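Side-chain contacts in fructose-bisphosphate aldolase (Thermus caldophilus, PDB 2FJK), which belongs to the class II aldolases, enzymes built on a TIM-barrel fold, and is modelled here with 1,3-dihydroxyacetonephosphate in its pocket: residues Leu152-Pro155 against Glu156-Arg159; Ile239-Ala242 against Ile243-Gly246; Val288-Val291 against Val292-Arg295. One frame throughout, in Å; residues are numbered along the deposited sequence.

Interaction 1. Residues Leu152-Pro155 against Glu156-Arg159; sequences LTNP and EEAR
With chi1 at 171°, the Asn154 side chain swings away from its own N and lies beside its carbonyl carbon, while Glu157 has CG beside the backbone N (chi1 -79°) and then runs extended. These torsions lead the two side chains across one another at about a right angle. Glu157 OE2 ends up 3.6 Å from Asn154 CB. Asn154 is the N-cap of helix 155-164, with Pro155 as the first helical residue. Its carbonyl oxygen opens the helical bonding: Ala158 N donates to Asn154 O at 2.9 Å, and Arg159 N follows with Pro155 O at 3.0 Å. On the neighbouring side of the turn, the bent chain of Glu156 brings OE1 back to the proline ring, 3.5 Å from Pro155 CG. Before the cap, Thr153 directs its methyl group at the helix, with CG2 4.1 Å from Ala158 CB. Its hydroxyl OG1 is bonded instead to Leu133 O and Ala173 N, which ties the approach to the helix to the end of strand 128-133 and to the residue just after strand 171-172. Pro155 also rests on Ile197 of helix 191-200. Two glutamates thus stand in the first turn, near the positive end of the helix dipole, which would probably favour their negative charges and stabilise the helix start.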
ATOM      1  N   LEU A 152       8.310 -11.272 -40.444  1.00 51.49           N
ATOM      2  CA  LEU A 152       9.551 -11.397 -39.689  1.00 47.64           C
ATOM      3  C   LEU A 152      10.424 -10.150 -39.700  1.00 45.10           C
ATOM      4  O   LEU A 152      10.576  -9.480 -40.719  1.00 43.83           O
ATOM      5  CB  LEU A 152      10.356 -12.596 -40.193  1.00 47.21           C
ATOM      6  CG  LEU A 152       9.583 -13.918 -40.293  1.00 47.33           C
ATOM      7  CD1 LEU A 152      10.547 -15.026 -40.687  1.00 47.19           C
ATOM      8  CD2 LEU A 152       8.908 -14.245 -38.969  1.00 45.19           C
ATOM      9  N   THR A 153      11.006  -9.866 -38.540  1.00 42.61           N
ATOM     10  CA  THR A 153      11.865  -8.709 -38.337  1.00 39.47           C
ATOM     11  C   THR A 153      13.069  -8.642 -39.265  1.00 38.35           C
ATOM     12  O   THR A 153      13.769  -9.633 -39.471  1.00 37.72           O
ATOM     13  CB  THR A 153      12.400  -8.673 -36.894  1.00 38.86           C
ATOM     14  OG1 THR A 153      11.306  -8.798 -35.978  1.00 39.18           O
ATOM     15  CG2 THR A 153      13.135  -7.364 -36.630  1.00 38.52           C
ATOM     16  N   ASN A 154      13.303  -7.456 -39.815  1.00 36.84           N
ATOM     17  CA  ASN A 154      14.437  -7.210 -40.695  1.00 37.84           C
ATOM     18  C   ASN A 154      15.462  -6.468 -39.832  1.00 37.72           C
ATOM     19  O   ASN A 154      15.188  -5.371 -39.339  1.00 36.68           O
ATOM     20  CB  ASN A 154      14.002  -6.335 -41.872  1.00 39.35           C
ATOM     21  CG  ASN A 154      15.174  -5.864 -42.719  1.00 41.51           C
ATOM     22  OD1 ASN A 154      15.822  -6.652 -43.412  1.00 43.22           O
ATOM     23  ND2 ASN A 154      15.452  -4.569 -42.665  1.00 42.06           N
ATOM     24  N   PRO A 155      16.652  -7.057 -39.633  1.00 38.47           N
ATOM     25  CA  PRO A 155      17.703  -6.439 -38.819  1.00 39.64           C
ATOM     26  C   PRO A 155      17.936  -4.940 -39.019  1.00 40.78           C
ATOM     27  O   PRO A 155      17.802  -4.164 -38.071  1.00 42.05           O
ATOM     28  CB  PRO A 155      18.940  -7.293 -39.129  1.00 39.56           C
ATOM     29  CG  PRO A 155      18.603  -7.980 -40.424  1.00 39.38           C
ATOM     30  CD  PRO A 155      17.149  -8.288 -40.268  1.00 39.68           C
ATOM     31  N   GLU A 156      18.282  -4.525 -40.235  1.00 41.37           N
ATOM     32  CA  GLU A 156      18.519  -3.109 -40.498  1.00 41.09           C
ATOM     33  C   GLU A 156      17.373  -2.267 -39.967  1.00 40.27           C
ATOM     34  O   GLU A 156      17.589  -1.242 -39.325  1.00 38.19           O
ATOM     35  CB  GLU A 156      18.675  -2.849 -41.997  1.00 42.55           C
ATOM     36  CG  GLU A 156      20.093  -2.956 -42.506  1.00 44.73           C
ATOM     37  CD  GLU A 156      20.716  -4.297 -42.207  1.00 46.82           C
ATOM     38  OE1 GLU A 156      19.989  -5.316 -42.281  1.00 47.66           O
ATOM     39  OE2 GLU A 156      21.932  -4.335 -41.913  1.00 47.40           O
ATOM     40  N   GLU A 157      16.153  -2.700 -40.254  1.00 41.04           N
ATOM     41  CA  GLU A 157      14.970  -1.985 -39.791  1.00 42.47           C
ATOM     42  C   GLU A 157      14.961  -1.945 -38.272  1.00 41.07           C
ATOM     43  O   GLU A 157      14.572  -0.947 -37.670  1.00 40.63           O
ATOM     44  CB  GLU A 157      13.696  -2.678 -40.273  1.00 45.07           C
ATOM     45  CG  GLU A 157      13.321  -2.399 -41.708  1.00 49.24           C
ATOM     46  CD  GLU A 157      11.992  -3.028 -42.076  1.00 52.44           C
ATOM     47  OE1 GLU A 157      11.025  -2.852 -41.303  1.00 52.36           O
ATOM     48  OE2 GLU A 157      11.914  -3.689 -43.137  1.00 55.09           O
ATOM     49  N   ALA A 158      15.385  -3.046 -37.663  1.00 40.82           N
ATOM     50  CA  ALA A 158      15.418  -3.157 -36.213  1.00 41.80           C
ATOM     51  C   ALA A 158      16.272  -2.062 -35.577  1.00 41.40           C
ATOM     52  O   ALA A 158      15.807  -1.349 -34.685  1.00 41.15           O
ATOM     53  CB  ALA A 158      15.941  -4.538 -35.809  1.00 40.69           C
ATOM     54  N   ARG A 159      17.516  -1.928 -36.029  1.00 41.19           N
ATOM     55  CA  ARG A 159      18.408  -0.909 -35.480  1.00 40.73           C
ATOM     56  C   ARG A 159      17.785   0.472 -35.604  1.00 39.01           C
ATOM     57  O   ARG A 159      17.766   1.249 -34.646  1.00 39.65           O
ATOM     58  CB  ARG A 159      19.749  -0.908 -36.214  1.00 43.90           C
ATOM     59  CG  ARG A 159      20.697   0.186 -35.734  1.00 47.84           C
ATOM     60  CD  ARG A 159      21.835   0.415 -36.711  1.00 52.13           C
ATOM     61  NE  ARG A 159      22.621  -0.792 -36.945  1.00 55.24           N
ATOM     62  CZ  ARG A 159      23.729  -0.830 -37.681  1.00 57.86           C
ATOM     63  NH1 ARG A 159      24.185   0.275 -38.258  1.00 57.95           N
ATOM     64  NH2 ARG A 159      24.381  -1.974 -37.840  1.00 59.25           N
TER

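Interaction 2. Residues Ile239-Ala242 against Ile243-Gly246; sequences IKKA and ISLG
Ile243 lays its CD1 methyl against CG2 of Ile239, 3.6 Å away, in an apolar contact one turn apart on helix 236-244. This helix of the TIM barrel finishes in a Schellman motif, with Gly246 the first residue to leave helical geometry, and the chain passes directly into strand 247-252. The two isoleucine side chains cross at a slant. With CG1 beside its backbone N (chi1 -67°), Ile243 lies low over the preceding turn: its CG1 comes to 2.9 Å from Ile239 O, a tight fit next to the acceptor of its own backbone bond. Both isoleucines also pack on Ile250 of the strand and Phe299 of helix 277-299, so this apolar ridge faces the interior. On another side of the helix, Lys241 and Leu245 run alongside each other in the same direction, Leu245 CD1 lying 4.0 Å from Lys241 CG. Leu245 further touches His191 and Leu194 of helix 191-200, and Ala242 shares the contact with Leu194. The helical bonding falters towards the end. Ser244 N still donates to Lys240 O at 2.8 Å, but Leu245 N makes only weak bonds, to Lys241 O and Ala242 O. Gly246 N turns back to Ile243 O at 3.2 Å. At the backbone angles of Gly246 (phi 131°) a beta carbon would be jammed against Leu245 O, a position that suits glycine. Lys241 O gains a second donor from the side chain of Ser244: OG, set between the backbone N and the carbonyl carbon, gives its proton to a lone pair of that oxygen, in the carbonyl plane, at 2.6 Å.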
ATOM      1  N   ILE A 239      14.703 -22.643 -28.175  1.00 26.25           N
ATOM      2  CA  ILE A 239      14.670 -21.640 -27.119  1.00 26.16           C
ATOM      3  C   ILE A 239      16.108 -21.406 -26.622  1.00 25.12           C
ATOM      4  O   ILE A 239      16.522 -20.272 -26.404  1.00 25.10           O
ATOM      5  CB  ILE A 239      13.774 -22.099 -25.935  1.00 25.20           C
ATOM      6  CG1 ILE A 239      12.307 -22.126 -26.375  1.00 25.32           C
ATOM      7  CG2 ILE A 239      13.969 -21.166 -24.725  1.00 25.10           C
ATOM      8  CD1 ILE A 239      11.710 -20.750 -26.661  1.00 24.49           C
ATOM      9  N   LYS A 240      16.871 -22.481 -26.464  1.00 24.88           N
ATOM     10  CA  LYS A 240      18.246 -22.362 -25.985  1.00 28.07           C
ATOM     11  C   LYS A 240      19.151 -21.569 -26.928  1.00 27.23           C
ATOM     12  O   LYS A 240      19.866 -20.662 -26.505  1.00 26.13           O
ATOM     13  CB  LYS A 240      18.849 -23.752 -25.754  1.00 28.90           C
ATOM     14  CG  LYS A 240      18.337 -24.456 -24.513  1.00 31.33           C
ATOM     15  CD  LYS A 240      18.936 -25.848 -24.415  1.00 34.45           C
ATOM     16  CE  LYS A 240      18.464 -26.566 -23.164  1.00 37.48           C
ATOM     17  NZ  LYS A 240      19.012 -27.951 -23.094  1.00 39.90           N
ATOM     18  N   LYS A 241      19.126 -21.926 -28.204  1.00 29.23           N
ATOM     19  CA  LYS A 241      19.950 -21.244 -29.195  1.00 30.42           C
ATOM     20  C   LYS A 241      19.535 -19.781 -29.265  1.00 31.02           C
ATOM     21  O   LYS A 241      20.379 -18.883 -29.220  1.00 32.37           O
ATOM     22  CB  LYS A 241      19.773 -21.904 -30.560  1.00 30.97           C
ATOM     23  CG  LYS A 241      20.735 -21.424 -31.637  1.00 31.26           C
ATOM     24  CD  LYS A 241      20.547 -22.258 -32.895  1.00 32.75           C
ATOM     25  CE  LYS A 241      21.560 -21.909 -33.976  1.00 33.27           C
ATOM     26  NZ  LYS A 241      21.425 -22.812 -35.156  1.00 32.86           N
ATOM     27  N   ALA A 242      18.232 -19.545 -29.365  1.00 29.88           N
ATOM     28  CA  ALA A 242      17.720 -18.182 -29.440  1.00 30.86           C
ATOM     29  C   ALA A 242      18.230 -17.373 -28.254  1.00 30.23           C
ATOM     30  O   ALA A 242      18.612 -16.209 -28.403  1.00 30.42           O
ATOM     31  CB  ALA A 242      16.191 -18.188 -29.462  1.00 30.27           C
ATOM     32  N   ILE A 243      18.241 -17.993 -27.077  1.00 30.65           N
ATOM     33  CA  ILE A 243      18.725 -17.314 -25.879  1.00 31.31           C
ATOM     34  C   ILE A 243      20.226 -17.076 -25.980  1.00 32.09           C
ATOM     35  O   ILE A 243      20.721 -16.018 -25.599  1.00 32.80           O
ATOM     36  CB  ILE A 243      18.438 -18.128 -24.605  1.00 30.08           C
ATOM     37  CG1 ILE A 243      16.927 -18.197 -24.364  1.00 29.53           C
ATOM     38  CG2 ILE A 243      19.135 -17.483 -23.412  1.00 30.28           C
ATOM     39  CD1 ILE A 243      16.530 -19.112 -23.224  1.00 28.05           C
ATOM     40  N   SER A 244      20.945 -18.068 -26.494  1.00 32.42           N
ATOM     41  CA  SER A 244      22.391 -17.948 -26.653  1.00 33.07           C
ATOM     42  C   SER A 244      22.674 -16.905 -27.719  1.00 33.21           C
ATOM     43  O   SER A 244      23.790 -16.398 -27.818  1.00 35.66           O
ATOM     44  CB  SER A 244      23.005 -19.272 -27.108  1.00 33.93           C
ATOM     45  OG  SER A 244      22.765 -19.477 -28.494  1.00 34.23           O
ATOM     46  N   LEU A 245      21.663 -16.586 -28.518  1.00 31.77           N
ATOM     47  CA  LEU A 245      21.842 -15.613 -29.583  1.00 29.83           C
ATOM     48  C   LEU A 245      21.441 -14.183 -29.265  1.00 29.78           C
ATOM     49  O   LEU A 245      21.607 -13.310 -30.107  1.00 28.78           O
ATOM     50  CB  LEU A 245      21.106 -16.068 -30.840  1.00 30.29           C
ATOM     51  CG  LEU A 245      21.747 -17.244 -31.577  1.00 30.53           C
ATOM     52  CD1 LEU A 245      20.912 -17.595 -32.799  1.00 30.69           C
ATOM     53  CD2 LEU A 245      23.167 -16.871 -31.990  1.00 30.24           C
ATOM     54  N   GLY A 246      20.907 -13.931 -28.070  1.00 29.79           N
ATOM     55  CA  GLY A 246      20.521 -12.565 -27.731  1.00 26.72           C
ATOM     56  C   GLY A 246      19.123 -12.368 -27.162  1.00 25.21           C
ATOM     57  O   GLY A 246      18.760 -11.258 -26.777  1.00 23.57           O
TER

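Interaction 3. Residues Val288-Val291 against Val292-Arg295; sequences VKEV and VKSR
Glu290 and Lys293 lie side by side and point the same way, one helical turn apart. The glutamate bends at chi2 and the lysine at chi3 (59°), which curls the ammonium group round to the carboxylate. NZ of Lys293 sits equally far, 3.4 Å, from OE1 and OE2 of Glu290, a salt bridge of two weak bonds. Its charge may also ease the approach of Glu290 OE2 to Glu286. Next to it, the extended Lys289 reaches Glu35 and Glu39, leaving its NZ 6.3 Å from Lys293 NZ. The buried face is formed by valines: Val288 and Val292 meet at a slant, CG1 to CG2 at 4.2 Å. Both belong to helix 277-299, the long C-terminal helix of this TIM-barrel chain, and pack between helices 27-38 and 254-270. Val291 O takes two donors: Arg295 N at 2.9 Å and Ser294 OG, also at 2.9 Å, the hydroxyl tilted 28° from the carbonyl plane. Arg295 starts beside Val291 O, with CB 3.3 Å from it, but its end leads away towards the ligand pocket, where NE donates to OG1 of Thr252, a residue lining the site of 1,3-dihydroxyacetonephosphate.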
ATOM      1  N   VAL A 288       1.030 -25.026 -12.129  1.00 19.54           N
ATOM      2  CA  VAL A 288       1.547 -23.857 -12.826  1.00 18.98           C
ATOM      3  C   VAL A 288       2.928 -23.520 -12.292  1.00 18.96           C
ATOM      4  O   VAL A 288       3.842 -23.187 -13.049  1.00 18.34           O
ATOM      5  CB  VAL A 288       0.634 -22.628 -12.644  1.00 17.92           C
ATOM      6  CG1 VAL A 288       1.355 -21.376 -13.136  1.00 17.33           C
ATOM      7  CG2 VAL A 288      -0.667 -22.823 -13.427  1.00 17.89           C
ATOM      8  N   LYS A 289       3.066 -23.602 -10.974  1.00 19.69           N
ATOM      9  CA  LYS A 289       4.335 -23.309 -10.321  1.00 22.29           C
ATOM     10  C   LYS A 289       5.419 -24.233 -10.864  1.00 21.50           C
ATOM     11  O   LYS A 289       6.531 -23.791 -11.154  1.00 21.33           O
ATOM     12  CB  LYS A 289       4.193 -23.502  -8.812  1.00 22.53           C
ATOM     13  CG  LYS A 289       5.437 -23.246  -8.006  1.00 20.98           C
ATOM     14  CD  LYS A 289       5.126 -23.467  -6.529  1.00 25.32           C
ATOM     15  CE  LYS A 289       6.385 -23.483  -5.675  1.00 25.05           C
ATOM     16  NZ  LYS A 289       6.028 -23.586  -4.233  1.00 29.06           N
ATOM     17  N   GLU A 290       5.088 -25.512 -11.009  1.00 21.98           N
ATOM     18  CA  GLU A 290       6.055 -26.480 -11.517  1.00 23.49           C
ATOM     19  C   GLU A 290       6.431 -26.161 -12.956  1.00 23.62           C
ATOM     20  O   GLU A 290       7.582 -26.336 -13.360  1.00 22.63           O
ATOM     21  CB  GLU A 290       5.501 -27.903 -11.413  1.00 21.03           C
ATOM     22  CG  GLU A 290       5.318 -28.376  -9.968  1.00 26.08           C
ATOM     23  CD  GLU A 290       6.576 -28.191  -9.130  1.00 29.27           C
ATOM     24  OE1 GLU A 290       7.627 -28.762  -9.486  1.00 30.86           O
ATOM     25  OE2 GLU A 290       6.518 -27.464  -8.115  1.00 33.96           O
ATOM     26  N   VAL A 291       5.458 -25.686 -13.730  1.00 23.16           N
ATOM     27  CA  VAL A 291       5.720 -25.336 -15.118  1.00 23.11           C
ATOM     28  C   VAL A 291       6.691 -24.174 -15.142  1.00 21.70           C
ATOM     29  O   VAL A 291       7.686 -24.194 -15.874  1.00 20.91           O
ATOM     30  CB  VAL A 291       4.429 -24.917 -15.869  1.00 22.06           C
ATOM     31  CG1 VAL A 291       4.794 -24.240 -17.198  1.00 21.49           C
ATOM     32  CG2 VAL A 291       3.561 -26.139 -16.122  1.00 21.68           C
ATOM     33  N   VAL A 292       6.405 -23.161 -14.331  1.00 21.11           N
ATOM     34  CA  VAL A 292       7.267 -21.989 -14.286  1.00 22.69           C
ATOM     35  C   VAL A 292       8.704 -22.375 -13.928  1.00 24.53           C
ATOM     36  O   VAL A 292       9.654 -21.901 -14.554  1.00 26.06           O
ATOM     37  CB  VAL A 292       6.759 -20.950 -13.270  1.00 22.54           C
ATOM     38  CG1 VAL A 292       7.749 -19.773 -13.193  1.00 19.97           C
ATOM     39  CG2 VAL A 292       5.369 -20.453 -13.685  1.00 21.66           C
ATOM     40  N   LYS A 293       8.851 -23.234 -12.925  1.00 23.75           N
ATOM     41  CA  LYS A 293      10.169 -23.682 -12.488  1.00 25.57           C
ATOM     42  C   LYS A 293      10.954 -24.302 -13.631  1.00 25.32           C
ATOM     43  O   LYS A 293      12.056 -23.848 -13.937  1.00 25.75           O
ATOM     44  CB  LYS A 293      10.038 -24.673 -11.321  1.00 24.18           C
ATOM     45  CG  LYS A 293       9.736 -23.995  -9.993  1.00 26.03           C
ATOM     46  CD  LYS A 293       9.325 -24.977  -8.911  1.00 27.64           C
ATOM     47  CE  LYS A 293      10.396 -26.020  -8.635  1.00 31.83           C
ATOM     48  NZ  LYS A 293       9.903 -27.068  -7.693  1.00 34.71           N
ATOM     49  N   SER A 294      10.392 -25.320 -14.276  1.00 25.14           N
ATOM     50  CA  SER A 294      11.100 -25.958 -15.385  1.00 27.04           C
ATOM     51  C   SER A 294      11.418 -24.921 -16.466  1.00 27.80           C
ATOM     52  O   SER A 294      12.477 -24.961 -17.101  1.00 26.96           O
ATOM     53  CB  SER A 294      10.282 -27.123 -15.961  1.00 24.96           C
ATOM     54  OG  SER A 294       9.027 -26.709 -16.463  1.00 30.28           O
ATOM     55  N   ARG A 295      10.503 -23.975 -16.644  1.00 28.53           N
ATOM     56  CA  ARG A 295      10.673 -22.904 -17.619  1.00 27.85           C
ATOM     57  C   ARG A 295      11.944 -22.126 -17.277  1.00 28.46           C
ATOM     58  O   ARG A 295      12.757 -21.810 -18.151  1.00 27.03           O
ATOM     59  CB  ARG A 295       9.468 -21.969 -17.552  1.00 30.47           C
ATOM     60  CG  ARG A 295       9.136 -21.289 -18.840  1.00 31.73           C
ATOM     61  CD  ARG A 295       8.843 -22.311 -19.918  1.00 31.28           C
ATOM     62  NE  ARG A 295       8.483 -21.637 -21.150  1.00 33.23           N
ATOM     63  CZ  ARG A 295       8.613 -22.164 -22.358  1.00 33.14           C
ATOM     64  NH1 ARG A 295       9.100 -23.389 -22.515  1.00 31.61           N
ATOM     65  NH2 ARG A 295       8.261 -21.451 -23.410  1.00 34.92           N
TER

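From the N terminus the three contacts follow in series, each within one continuous stretch; none encloses or crosses another, and each closes only a local turn. Interaction 1 starts helix 155-164, interaction 2 ends helix 236-244, and interaction 3 lies within helix 277-299. Helix 191-200 bridges the first two, touched by Pro155 from one and Leu245 from the other, although their nearest atoms are about 11 Å apart. Interactions 2 and 3 come closer, about 5 Å between nearest atoms; Ile239 packs on the end of helix 277-299 and on Ala210, to whose O Arg295 makes a weak hydrogen bond. Interactions 1 and 3 lie on opposite sides of the chain's centre, their own centres about 32 Å apart.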